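Local structure of protein HIRA (Homo sapiens, 5YJE) at residues B[152-157]-B[193-198]; B[184-189]-B[245-250]; B[211-216]-B[284-289]; B[115-120]-B[143-148]; B[60-65]-B[104-109]. The protein cooperates with ASF1A in replication-independent chromatin assembly and takes part in the repression of histone genes, the part described being its C-terminal region. All coordinates share one frame; numbering follows the deposited sequence.

Interaction 1 (B[152-157]-B[193-198]); sequences ATLSVW and PVMNLS
The pyrrolidine ring of P193 meets the fork of L154 through its CB and CG atoms. L154 CD1 lies 3.9 Å from P193 CB, and L154 CD2 lies 3.8 Å from P193 CG, so both leucine methyls rest on the CB-CG side of the ring. V156 brings its CG2 to the same CG of P193 at a looser 4.3 Å. The flat group of the segment, the indole of W157, belongs to the far face of the strand: the CB of S155 rests 3.3 Å above one face of the ring, displaced toward the rim, and NE1 at the ring's edge is hydrogen-bonded to O of L209 in the second subunit. The strands 153-157 and 193-196 run at 143° to each other, their axes no closer than 9.9 Å, and share no hydrogen bond. They belong to two successive four-stranded antiparallel sheets packed face to face, much as neighbouring blades do in a beta-propeller, the clan to which this family region is assigned. With CG anti to the backbone N (chi1 -174°), L154 extends across the gap between the sheets. M195 answers from the other side, its chain bent at chi2 (-89°) and again at chi3, and its CE meets L154 CD1 tip to tip at 3.8 Å. M146 of strand 144-149 touches L154, V156 and P193, while V166 of strand 163-170 packs on L154 and V156 from within their own sheet.

Interaction 2 (B[184-189]-B[245-250]); sequences QILLTQ and AIIQGR
L186 and I247 are the residues of closest backbone approach, their CA atoms 8.8 Å apart, where strand 184-187 passes the last turn of helix 243-247. L186 points its CB toward the helix. Its CG is anti to the carbonyl carbon (chi1 -49°), and the CD1 branch does the touching. I247 points its CB neither at the strand nor away from it, but its ethyl arm swings across: CD1 of I247 comes to 3.5 Å from CD1 of L186, and CG1 of I247 follows at 3.8 Å from the same methyl. The chi2 of I247 is 92°, off the staggered positions, and the two side chains meet at a slant. I246, one residue earlier, adds a marginal contact from its CG2 to L186 CD1 at 4.3 Å. One leucine methyl thus rests against two consecutive helix side chains, the first exposed to solvent and the second buried. I247 also packs on V194 and N196 of strand 193-196 and on S216 of strand 211-217, which places the short helix across one face of this four-stranded sheet. The chain leaves helical geometry at Q248, whose NE2 is hydrogen-bonded to OE1 of Q280; earlier in the helix, A245 N is hydrogen-bonded to OE2 of E292. No hydrogen bond joins the two segments, and the apolar touch lacks directionality. Packing alone acts between them, so the orientation of the helix is probably set by these polar links to its neighbours together with the wider sheet surface.

Interaction 3 (B[211-216]-B[284-289]); sequences TWNLVS and ALTLQS
V215 and L287 pack where the last strand, within this chain, of a four-stranded antiparallel sheet, 211-217, meets the C-terminal end of helix 266-286. V215 stands at a classic beta bulge, where it and S216 both face A202. From its CB outward every carbon of V215 finds the same methyl: L287 CD2 lies 3.8 Å from CB, 3.8 Å from CG2 and 3.5 Å from CG1, against all three carbons of the isopropyl group. CG1, anti to the carbonyl carbon (chi1 -60°), has a second neighbour in T286 CG2 at 4.0 Å. The same threonine methyl also lies against N213, 3.7 Å from its CB. The hydroxyl of T286 is engaged away from the strand, with O of A282 in its own helix and OG of S127 in the third subunit. W212 and N213 also pair with a strand of that subunit in an antiparallel ladder, extending the sheet through the trimer interface. Beyond L287 the helix closes in a Schellman motif: the backbone N-H of Q288, a residue with positive phi, bonds to O of L285 (N to O 2.8 Å), and S289 N reaches O of A284 at 3.0 Å.

Interaction 4 (B[115-120]-B[143-148]); sequences LSVFST and SYVMAL
V145 sets its two methyls against two residues of strand 114-119: CG1 lies 4.5 Å from CD2 of L115, and CG2 lies 4.5 Å from CG1 of V117. L115 and V117 are two apart on one strand and therefore present their side chains to the same side, with V145 facing both. In V145 and in V117 alike CG1 is anti to the backbone N (chi1 176° and 178°); this turns CG1 of V117 toward the gap, while V145 uses both of its methyls. The contact is buried and wholly apolar, but it is light, since neither approach is close. The backbones stay well apart, with CA of V117 8.5 Å from CA of V145 and CA of L115 8.7 Å from CA of A147. A147 also faces strand 114-119 and packs on I135 and L138 of strand 135-141.

Around this first shell, W157 of strand 153-158 lies against L115, and V159 beyond it lies against V117. Backbone bonds fix each strand in its own sheet: L115 pairs with I129 and V117 with L125, S116 with V108 and F118 with V106, while A147 bonds to S155. Farther along, S119 OG is held by N of R123 and by a carboxylate oxygen, OE1, of E315 in the second subunit. M146 faces the other way, onto I185 and L187 of strand 184-187, so the sheet of strand 144-149 has a neighbour on each face. Four-stranded antiparallel meanders stacked in chain order are consistent with propeller-like blades, as the family's beta-propeller clan suggests.

Interaction 5 (B[60-65]-B[104-109]); sequences MYIEVE and DVVCVA
I62 and V106 make the tightest apolar contact of this pair of strands, reaching toward each other tip to tip. CD1 of I62 lies 3.5 Å from CG1 of V106 and 4.1 Å from its CG2, so one terminal methyl spans both branches of the valine. The isoleucine reaches it with CG1 anti to the carbonyl carbon (chi1 -81°) and a second turn at chi2 (-69°). V64 and V108 also face the gap, although their side chains stop short of contact with the opposite strand.

The sulfur contact is looser. M60 runs extended through CG and bends at chi3 (-53°), and its SD comes to 4.2 Å from V106 CG2, passing at a slant. V106 is thus met by both M60 and I62 along one strand.

Backbone hydrogen bonds tie strand 60-71 into its sheet: M60 to V54, I62 to L52 and V64 to F50 on one side, Y61 to N82 and E63 to K80 on the other. A99 of strand 96-101 and L79 of strand 74-83 touch I62 and V108, and C81 adds to the packing on M60 and I62.

The contact joins the first two four-stranded sheets of the fragment, and 60-65 lies in the region that interacts with CCNA1. With aliphatic carbon and thioether sulfur meeting in a buried setting, and no hydrogen bond between the segments, the sheets adhere here through hydrophobic and dispersion forces.

In the fold
Along the chain the first segments come in the order 5, 4, 1, 2, 3. Interactions 5, 4 and 1 each join one four-stranded antiparallel sheet to the next, in the manner of successive propeller blades. Interactions 2 and 3 set helices 243-247 and 266-286 against the last sheet, strands 184-187 to 211-217. Neighbours share sheets: interactions 4 and 5 have centres 9 Å apart and are linked through adjacent strands 105-110 and 114-119, and interactions 1 and 2 meet through 184-187 and 193-196. Interactions 3 and 5 lie about 30 Å apart between centres. The series thus runs from the first sheets of this fragment to its helical C-terminal part, with contacts to other subunits of the trimer around interactions 1, 3 and 4.

Interaction 1 (B[152-157]-B[193-198])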
# COMPACT_ATOMS: atom_id res chain seq x y z
N ALA B 152 -15.11 -9.07 12.10
CA ALA B 152 -15.60 -8.87 10.75
C ALA B 152 -14.61 -8.06 9.89
O ALA B 152 -15.00 -7.17 9.13
CB ALA B 152 -16.99 -8.23 10.75
N THR B 153 -13.33 -8.37 10.02
CA THR B 153 -12.33 -7.95 9.05
C THR B 153 -11.97 -9.11 8.13
O THR B 153 -12.11 -10.29 8.48
CB THR B 153 -11.05 -7.43 9.74
OG1 THR B 153 -10.47 -8.50 10.49
CG2 THR B 153 -11.36 -6.26 10.65
N LEU B 154 -11.47 -8.76 6.96
CA LEU B 154 -11.19 -9.72 5.90
C LEU B 154 -9.76 -9.48 5.44
O LEU B 154 -9.36 -8.32 5.23
CB LEU B 154 -12.18 -9.53 4.74
CG LEU B 154 -12.19 -10.51 3.56
CD1 LEU B 154 -13.52 -10.39 2.83
CD2 LEU B 154 -11.06 -10.32 2.58
N SER B 155 -8.99 -10.55 5.30
CA SER B 155 -7.62 -10.44 4.82
C SER B 155 -7.38 -11.48 3.74
O SER B 155 -7.95 -12.58 3.76
CB SER B 155 -6.59 -10.64 5.92
OG SER B 155 -6.64 -9.61 6.89
N VAL B 156 -6.55 -11.12 2.77
CA VAL B 156 -6.15 -12.03 1.72
C VAL B 156 -4.65 -11.89 1.53
O VAL B 156 -4.13 -10.77 1.42
CB VAL B 156 -6.88 -11.79 0.38
CG1 VAL B 156 -6.45 -12.82 -0.66
CG2 VAL B 156 -8.40 -11.82 0.58
N TRP B 157 -3.96 -13.01 1.53
CA TRP B 157 -2.54 -13.04 1.28
C TRP B 157 -2.26 -13.96 0.11
O TRP B 157 -2.91 -15.00 -0.05
CB TRP B 157 -1.77 -13.52 2.50
CG TRP B 157 -1.88 -12.64 3.69
CD1 TRP B 157 -1.13 -11.53 3.98
CD2 TRP B 157 -2.77 -12.82 4.80
NE1 TRP B 157 -1.51 -10.99 5.19
CE2 TRP B 157 -2.52 -11.77 5.71
CE3 TRP B 157 -3.76 -13.76 5.10
CZ2 TRP B 157 -3.22 -11.63 6.91
CZ3 TRP B 157 -4.46 -13.63 6.29
CH2 TRP B 157 -4.19 -12.58 7.18
N PRO B 193 -11.91 -11.21 -3.11
CA PRO B 193 -13.09 -11.68 -2.37
C PRO B 193 -14.38 -11.08 -2.91
O PRO B 193 -14.47 -9.89 -3.23
CB PRO B 193 -12.82 -11.21 -0.93
CG PRO B 193 -11.95 -10.00 -1.09
CD PRO B 193 -11.22 -10.10 -2.41
N VAL B 194 -15.39 -11.94 -3.00
CA VAL B 194 -16.72 -11.60 -3.46
C VAL B 194 -17.72 -12.04 -2.39
O VAL B 194 -17.67 -13.18 -1.91
CB VAL B 194 -17.04 -12.26 -4.81
CG1 VAL B 194 -18.36 -11.79 -5.34
CG2 VAL B 194 -15.93 -11.94 -5.80
N MET B 195 -18.62 -11.13 -2.02
CA MET B 195 -19.69 -11.34 -1.06
C MET B 195 -21.01 -11.22 -1.82
O MET B 195 -21.36 -10.13 -2.30
CB MET B 195 -19.60 -10.32 0.07
CG MET B 195 -18.21 -10.18 0.65
SD MET B 195 -17.89 -11.33 2.01
CE MET B 195 -16.50 -12.24 1.37
N ASN B 196 -21.72 -12.33 -1.95
CA ASN B 196 -23.04 -12.37 -2.56
C ASN B 196 -24.07 -12.35 -1.43
O ASN B 196 -24.21 -13.33 -0.68
CB ASN B 196 -23.21 -13.61 -3.43
CG ASN B 196 -24.09 -13.36 -4.62
OD1 ASN B 196 -23.63 -13.01 -5.67
ND2 ASN B 196 -25.38 -13.46 -4.44
N LEU B 197 -24.79 -11.22 -1.32
CA LEU B 197 -25.79 -10.98 -0.29
C LEU B 197 -27.17 -11.50 -0.73
O LEU B 197 -27.47 -11.64 -1.92
CB LEU B 197 -25.89 -9.49 0.03
CG LEU B 197 -24.62 -8.73 0.45
CD1 LEU B 197 -24.97 -7.31 0.88
CD2 LEU B 197 -23.90 -9.44 1.55
N SER B 198 -28.01 -11.75 0.28
CA SER B 198 -29.33 -12.31 0.01
C SER B 198 -30.24 -11.33 -0.72
O SER B 198 -31.17 -11.77 -1.40
CB SER B 198 -29.99 -12.77 1.31
OG SER B 198 -30.33 -11.66 2.12

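Interaction 2 (B[184-189]-B[245-250])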
# COMPACT_ATOMS: atom_id res chain seq x y z
N GLN B 184 -23.28 -16.21 -0.16
CA GLN B 184 -22.13 -16.91 -0.70
C GLN B 184 -20.89 -16.03 -0.60
O GLN B 184 -20.97 -14.80 -0.65
CB GLN B 184 -22.33 -17.35 -2.16
CG GLN B 184 -23.27 -18.55 -2.33
CD GLN B 184 -24.71 -18.14 -2.65
OE1 GLN B 184 -24.95 -17.13 -3.33
NE2 GLN B 184 -25.67 -18.92 -2.17
N ILE B 185 -19.74 -16.70 -0.48
CA ILE B 185 -18.44 -16.07 -0.39
C ILE B 185 -17.53 -16.76 -1.40
O ILE B 185 -17.31 -17.98 -1.31
CB ILE B 185 -17.84 -16.17 1.01
CG1 ILE B 185 -18.60 -15.26 1.98
CG2 ILE B 185 -16.36 -15.79 0.98
CD1 ILE B 185 -18.00 -15.21 3.38
N LEU B 186 -17.00 -16.00 -2.35
CA LEU B 186 -16.01 -16.52 -3.28
C LEU B 186 -14.64 -15.88 -3.02
O LEU B 186 -14.53 -14.70 -2.69
CB LEU B 186 -16.37 -16.24 -4.74
CG LEU B 186 -17.71 -16.50 -5.40
CD1 LEU B 186 -17.60 -16.03 -6.85
CD2 LEU B 186 -18.06 -17.98 -5.33
N LEU B 187 -13.61 -16.67 -3.25
CA LEU B 187 -12.26 -16.16 -3.39
C LEU B 187 -11.77 -16.59 -4.76
O LEU B 187 -11.48 -17.78 -4.98
CB LEU B 187 -11.36 -16.69 -2.27
CG LEU B 187 -9.93 -16.17 -2.33
CD1 LEU B 187 -9.91 -14.62 -2.25
CD2 LEU B 187 -9.12 -16.84 -1.20
N THR B 188 -11.67 -15.64 -5.69
CA THR B 188 -11.37 -15.99 -7.07
C THR B 188 -9.90 -16.39 -7.22
O THR B 188 -9.07 -16.22 -6.32
CB THR B 188 -11.70 -14.83 -8.00
OG1 THR B 188 -10.67 -13.83 -7.93
CG2 THR B 188 -13.05 -14.22 -7.61
N GLN B 189 -9.59 -16.92 -8.41
CA GLN B 189 -8.25 -17.40 -8.74
C GLN B 189 -7.22 -16.28 -8.79
O GLN B 189 -6.03 -16.57 -8.94
CB GLN B 189 -8.29 -18.16 -10.06
N ALA B 245 -20.25 -14.37 -14.24
CA ALA B 245 -21.35 -15.27 -14.58
C ALA B 245 -21.85 -16.01 -13.34
O ALA B 245 -23.06 -16.13 -13.14
CB ALA B 245 -20.91 -16.25 -15.66
N ILE B 246 -20.94 -16.48 -12.48
CA ILE B 246 -21.38 -17.18 -11.27
C ILE B 246 -22.10 -16.23 -10.32
O ILE B 246 -23.20 -16.54 -9.84
CB ILE B 246 -20.18 -17.89 -10.59
CG1 ILE B 246 -19.79 -19.15 -11.38
CG2 ILE B 246 -20.51 -18.26 -9.15
CD1 ILE B 246 -18.32 -19.51 -11.30
N ILE B 247 -21.52 -15.05 -10.07
CA ILE B 247 -22.10 -14.10 -9.11
C ILE B 247 -23.49 -13.66 -9.53
O ILE B 247 -24.39 -13.52 -8.69
CB ILE B 247 -21.17 -12.88 -8.92
CG1 ILE B 247 -19.90 -13.26 -8.18
CG2 ILE B 247 -21.86 -11.78 -8.25
CD1 ILE B 247 -18.80 -13.62 -9.06
N GLN B 248 -23.68 -13.39 -10.82
CA GLN B 248 -25.00 -13.12 -11.34
C GLN B 248 -25.73 -14.43 -11.60
O GLN B 248 -25.14 -15.51 -11.62
CB GLN B 248 -24.88 -12.26 -12.60
CG GLN B 248 -24.07 -11.01 -12.32
CD GLN B 248 -23.70 -10.24 -13.57
OE1 GLN B 248 -23.66 -10.80 -14.66
NE2 GLN B 248 -23.39 -8.96 -13.40
N GLY B 249 -27.04 -14.36 -11.78
CA GLY B 249 -27.76 -15.61 -11.92
C GLY B 249 -27.69 -16.18 -13.32
O GLY B 249 -28.55 -16.98 -13.71
N ARG B 250 -26.67 -15.79 -14.08
CA ARG B 250 -26.69 -15.85 -15.55
C ARG B 250 -25.65 -16.85 -16.08
O ARG B 250 -24.57 -16.45 -16.53
CB ARG B 250 -26.46 -14.40 -16.14

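Interaction 3 (B[211-216]-B[284-289])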
# COMPACT_ATOMS: atom_id res chain seq x y z
N THR B 211 -11.12 -0.90 -2.74
CA THR B 211 -12.52 -0.53 -2.60
C THR B 211 -13.39 -1.78 -2.58
O THR B 211 -13.11 -2.77 -3.25
CB THR B 211 -13.01 0.37 -3.77
OG1 THR B 211 -12.64 -0.23 -5.02
CG2 THR B 211 -12.43 1.78 -3.70
N TRP B 212 -14.47 -1.69 -1.82
CA TRP B 212 -15.64 -2.51 -2.10
C TRP B 212 -16.34 -1.97 -3.34
O TRP B 212 -16.63 -0.77 -3.43
CB TRP B 212 -16.56 -2.50 -0.90
CG TRP B 212 -15.99 -3.28 0.23
CD1 TRP B 212 -15.55 -2.80 1.42
CD2 TRP B 212 -15.77 -4.70 0.25
NE1 TRP B 212 -15.09 -3.84 2.20
CE2 TRP B 212 -15.21 -5.02 1.50
CE3 TRP B 212 -16.00 -5.74 -0.68
CZ2 TRP B 212 -14.87 -6.33 1.86
CZ3 TRP B 212 -15.68 -7.03 -0.32
CH2 TRP B 212 -15.11 -7.32 0.95
N ASN B 213 -16.59 -2.86 -4.30
CA ASN B 213 -17.24 -2.50 -5.55
C ASN B 213 -18.48 -3.34 -5.77
O ASN B 213 -18.43 -4.57 -5.67
CB ASN B 213 -16.31 -2.66 -6.74
CG ASN B 213 -15.07 -1.83 -6.61
OD1 ASN B 213 -13.99 -2.35 -6.31
ND2 ASN B 213 -15.20 -0.52 -6.78
N LEU B 214 -19.58 -2.68 -6.13
CA LEU B 214 -20.83 -3.34 -6.51
C LEU B 214 -20.71 -3.87 -7.93
O LEU B 214 -20.70 -3.09 -8.89
CB LEU B 214 -21.99 -2.36 -6.40
CG LEU B 214 -23.35 -2.97 -6.69
CD1 LEU B 214 -23.76 -3.91 -5.54
CD2 LEU B 214 -24.36 -1.86 -6.92
N VAL B 215 -20.63 -5.18 -8.08
CA VAL B 215 -20.45 -5.82 -9.38
C VAL B 215 -21.70 -6.54 -9.83
O VAL B 215 -21.70 -7.13 -10.91
CB VAL B 215 -19.26 -6.79 -9.36
CG1 VAL B 215 -18.01 -6.04 -9.02
CG2 VAL B 215 -19.50 -7.93 -8.35
N SER B 216 -22.75 -6.55 -9.02
CA SER B 216 -23.99 -7.23 -9.37
C SER B 216 -25.07 -6.79 -8.39
O SER B 216 -24.79 -6.51 -7.22
CB SER B 216 -23.83 -8.75 -9.34
OG SER B 216 -25.10 -9.38 -9.47
N ALA B 284 -16.43 -6.96 -14.89
CA ALA B 284 -15.46 -7.98 -15.26
C ALA B 284 -14.04 -7.49 -15.00
O ALA B 284 -13.20 -8.26 -14.51
CB ALA B 284 -15.67 -8.38 -16.72
N LEU B 285 -13.76 -6.22 -15.30
CA LEU B 285 -12.46 -5.63 -14.98
C LEU B 285 -12.19 -5.64 -13.47
O LEU B 285 -11.10 -6.03 -13.02
CB LEU B 285 -12.41 -4.21 -15.54
CG LEU B 285 -11.17 -3.36 -15.27
CD1 LEU B 285 -9.96 -3.97 -15.93
CD2 LEU B 285 -11.41 -1.99 -15.84
N THR B 286 -13.16 -5.19 -12.67
CA THR B 286 -13.04 -5.18 -11.22
C THR B 286 -12.74 -6.58 -10.66
O THR B 286 -11.94 -6.73 -9.74
CB THR B 286 -14.34 -4.64 -10.61
OG1 THR B 286 -14.54 -3.30 -11.04
CG2 THR B 286 -14.28 -4.66 -9.11
N LEU B 287 -13.41 -7.60 -11.19
CA LEU B 287 -13.17 -8.98 -10.83
C LEU B 287 -11.86 -9.51 -11.41
O LEU B 287 -11.45 -10.63 -11.05
CB LEU B 287 -14.33 -9.85 -11.31
CG LEU B 287 -15.53 -10.12 -10.40
CD1 LEU B 287 -15.14 -10.90 -9.15
CD2 LEU B 287 -16.17 -8.82 -10.00
N GLN B 288 -11.20 -8.76 -12.29
CA GLN B 288 -10.02 -9.23 -13.00
C GLN B 288 -10.28 -10.58 -13.67
O GLN B 288 -9.44 -11.47 -13.65
CB GLN B 288 -8.81 -9.32 -12.07
CG GLN B 288 -8.47 -8.02 -11.35
CD GLN B 288 -7.30 -8.17 -10.38
OE1 GLN B 288 -6.54 -9.15 -10.44
NE2 GLN B 288 -7.16 -7.20 -9.48
N SER B 289 -11.46 -10.72 -14.27
CA SER B 289 -11.86 -11.94 -14.96
C SER B 289 -11.66 -11.73 -16.46
O SER B 289 -12.52 -11.16 -17.13
CB SER B 289 -13.31 -12.28 -14.63
OG SER B 289 -13.86 -13.17 -15.58

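Interaction 4 (B[115-120]-B[143-148])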
# COMPACT_ATOMS: atom_id res chain seq x y z
N LEU B 115 -2.44 -17.86 12.68
CA LEU B 115 -2.74 -18.52 11.43
C LEU B 115 -1.44 -19.07 10.86
O LEU B 115 -0.45 -18.34 10.76
CB LEU B 115 -3.40 -17.54 10.47
CG LEU B 115 -3.31 -17.85 8.98
CD1 LEU B 115 -4.19 -19.04 8.65
CD2 LEU B 115 -3.72 -16.64 8.22
N SER B 116 -1.42 -20.36 10.51
CA SER B 116 -0.22 -20.99 9.96
C SER B 116 -0.52 -21.55 8.58
O SER B 116 -1.61 -22.04 8.30
CB SER B 116 0.32 -22.08 10.87
OG SER B 116 0.71 -21.55 12.13
N VAL B 117 0.46 -21.45 7.69
CA VAL B 117 0.28 -21.80 6.29
C VAL B 117 1.35 -22.82 5.92
O VAL B 117 2.55 -22.59 6.15
CB VAL B 117 0.32 -20.55 5.39
CG1 VAL B 117 0.18 -20.93 3.92
CG2 VAL B 117 -0.77 -19.55 5.84
N PHE B 118 0.91 -23.95 5.35
CA PHE B 118 1.72 -25.11 5.02
C PHE B 118 1.63 -25.42 3.53
O PHE B 118 0.59 -25.21 2.89
CB PHE B 118 1.29 -26.34 5.83
CG PHE B 118 1.50 -26.17 7.29
CD1 PHE B 118 0.49 -25.66 8.09
CD2 PHE B 118 2.73 -26.48 7.86
CE1 PHE B 118 0.70 -25.47 9.45
CE2 PHE B 118 2.95 -26.29 9.21
CZ PHE B 118 1.93 -25.80 10.02
N SER B 119 2.74 -25.92 2.99
CA SER B 119 2.79 -26.30 1.59
C SER B 119 1.95 -27.54 1.33
O SER B 119 1.45 -28.20 2.25
CB SER B 119 4.23 -26.57 1.15
OG SER B 119 4.65 -27.86 1.59
N THR B 120 1.83 -27.87 0.05
CA THR B 120 1.01 -29.00 -0.36
C THR B 120 1.54 -30.31 0.20
O THR B 120 0.77 -31.22 0.50
CB THR B 120 0.90 -29.02 -1.88
OG1 THR B 120 0.38 -30.28 -2.31
CG2 THR B 120 2.26 -28.73 -2.53
N SER B 143 -2.86 -20.22 -4.23
CA SER B 143 -1.96 -19.74 -3.19
C SER B 143 -2.52 -18.55 -2.42
O SER B 143 -1.77 -17.90 -1.68
CB SER B 143 -0.61 -19.36 -3.81
OG SER B 143 -0.10 -20.46 -4.55
N TYR B 144 -3.81 -18.25 -2.58
CA TYR B 144 -4.46 -17.17 -1.86
C TYR B 144 -5.14 -17.72 -0.61
O TYR B 144 -5.90 -18.69 -0.68
CB TYR B 144 -5.46 -16.44 -2.76
CG TYR B 144 -4.81 -15.69 -3.91
CD1 TYR B 144 -4.17 -14.46 -3.71
CD2 TYR B 144 -4.83 -16.20 -5.21
CE1 TYR B 144 -3.58 -13.76 -4.79
CE2 TYR B 144 -4.23 -15.52 -6.28
CZ TYR B 144 -3.61 -14.30 -6.06
OH TYR B 144 -3.04 -13.64 -7.13
N VAL B 145 -4.84 -17.10 0.53
CA VAL B 145 -5.43 -17.45 1.81
C VAL B 145 -6.23 -16.26 2.28
O VAL B 145 -5.71 -15.13 2.31
CB VAL B 145 -4.37 -17.85 2.85
CG1 VAL B 145 -5.03 -18.13 4.21
CG2 VAL B 145 -3.61 -19.09 2.37
N MET B 146 -7.48 -16.50 2.65
CA MET B 146 -8.39 -15.46 3.11
C MET B 146 -8.83 -15.80 4.53
O MET B 146 -9.29 -16.91 4.79
CB MET B 146 -9.59 -15.34 2.17
CG MET B 146 -10.60 -14.30 2.62
SD MET B 146 -11.94 -13.95 1.43
CE MET B 146 -12.91 -15.42 1.40
N ALA B 147 -8.70 -14.84 5.43
CA ALA B 147 -9.18 -14.99 6.80
C ALA B 147 -10.24 -13.93 7.08
O ALA B 147 -10.02 -12.74 6.86
CB ALA B 147 -8.01 -14.86 7.79
N LEU B 148 -11.40 -14.39 7.56
CA LEU B 148 -12.47 -13.53 8.07
C LEU B 148 -12.51 -13.66 9.59
O LEU B 148 -12.69 -14.77 10.10
CB LEU B 148 -13.83 -13.91 7.48
CG LEU B 148 -14.44 -13.21 6.25
CD1 LEU B 148 -13.77 -13.59 4.95
CD2 LEU B 148 -15.91 -13.53 6.16

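Interaction 5 (B[60-65]-B[104-109])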
# COMPACT_ATOMS: atom_id res chain seq x y z
N MET B 60 -9.08 -33.74 -1.03
CA MET B 60 -8.12 -33.53 0.04
C MET B 60 -8.87 -33.49 1.36
O MET B 60 -9.81 -32.71 1.52
CB MET B 60 -7.35 -32.23 -0.19
CG MET B 60 -6.12 -32.04 0.67
SD MET B 60 -5.27 -30.53 0.14
CE MET B 60 -5.13 -30.87 -1.62
N TYR B 61 -8.46 -34.34 2.30
CA TYR B 61 -9.04 -34.39 3.63
C TYR B 61 -8.01 -33.92 4.65
O TYR B 61 -6.81 -34.19 4.50
CB TYR B 61 -9.52 -35.81 3.98
N ILE B 62 -8.47 -33.22 5.67
CA ILE B 62 -7.62 -32.65 6.71
C ILE B 62 -8.12 -33.17 8.04
O ILE B 62 -9.31 -33.08 8.32
CB ILE B 62 -7.66 -31.11 6.67
CG1 ILE B 62 -6.73 -30.55 5.58
CG2 ILE B 62 -7.38 -30.53 8.06
CD1 ILE B 62 -5.25 -30.77 5.88
N GLU B 63 -7.22 -33.71 8.85
CA GLU B 63 -7.57 -34.18 10.18
C GLU B 63 -6.80 -33.39 11.22
O GLU B 63 -5.64 -33.03 11.00
CB GLU B 63 -7.30 -35.68 10.37
N VAL B 64 -7.44 -33.12 12.34
CA VAL B 64 -6.88 -32.32 13.41
C VAL B 64 -7.17 -33.05 14.71
O VAL B 64 -8.31 -33.43 14.97
CB VAL B 64 -7.49 -30.91 13.46
CG1 VAL B 64 -7.16 -30.27 14.79
CG2 VAL B 64 -7.00 -30.08 12.28
N GLU B 65 -6.14 -33.23 15.53
CA GLU B 65 -6.33 -33.78 16.87
C GLU B 65 -5.61 -32.87 17.84
O GLU B 65 -4.41 -32.64 17.72
CB GLU B 65 -5.85 -35.23 16.95
N ASP B 104 -2.58 -26.00 -3.52
CA ASP B 104 -1.28 -25.42 -3.27
C ASP B 104 -0.94 -25.29 -1.80
O ASP B 104 0.22 -25.45 -1.43
CB ASP B 104 -1.19 -24.03 -3.91
CG ASP B 104 -1.15 -24.09 -5.40
OD1 ASP B 104 -0.76 -25.14 -5.95
OD2 ASP B 104 -1.53 -23.09 -6.03
N VAL B 105 -1.91 -24.98 -0.95
CA VAL B 105 -1.63 -24.72 0.45
C VAL B 105 -2.65 -25.42 1.32
O VAL B 105 -3.73 -25.81 0.88
CB VAL B 105 -1.61 -23.21 0.80
CG1 VAL B 105 -0.86 -22.40 -0.25
CG2 VAL B 105 -3.00 -22.71 0.98
N VAL B 106 -2.28 -25.58 2.58
CA VAL B 106 -3.18 -25.95 3.65
C VAL B 106 -2.92 -24.94 4.75
O VAL B 106 -1.76 -24.70 5.09
CB VAL B 106 -2.93 -27.39 4.16
CG1 VAL B 106 -3.69 -27.63 5.45
CG2 VAL B 106 -3.28 -28.42 3.12
N CYS B 107 -3.96 -24.35 5.29
CA CYS B 107 -3.72 -23.41 6.37
C CYS B 107 -4.64 -23.72 7.52
O CYS B 107 -5.71 -24.30 7.34
CB CYS B 107 -3.89 -21.96 5.91
SG CYS B 107 -5.40 -21.76 5.05
N VAL B 108 -4.20 -23.36 8.72
CA VAL B 108 -4.94 -23.64 9.94
C VAL B 108 -4.98 -22.36 10.75
O VAL B 108 -4.01 -21.59 10.78
CB VAL B 108 -4.33 -24.80 10.78
CG1 VAL B 108 -4.49 -26.15 10.06
CG2 VAL B 108 -2.90 -24.53 11.11
N ALA B 109 -6.11 -22.14 11.42
CA ALA B 109 -6.21 -21.06 12.38
C ALA B 109 -6.39 -21.67 13.76
O ALA B 109 -7.18 -22.61 13.94
CB ALA B 109 -7.35 -20.10 12.04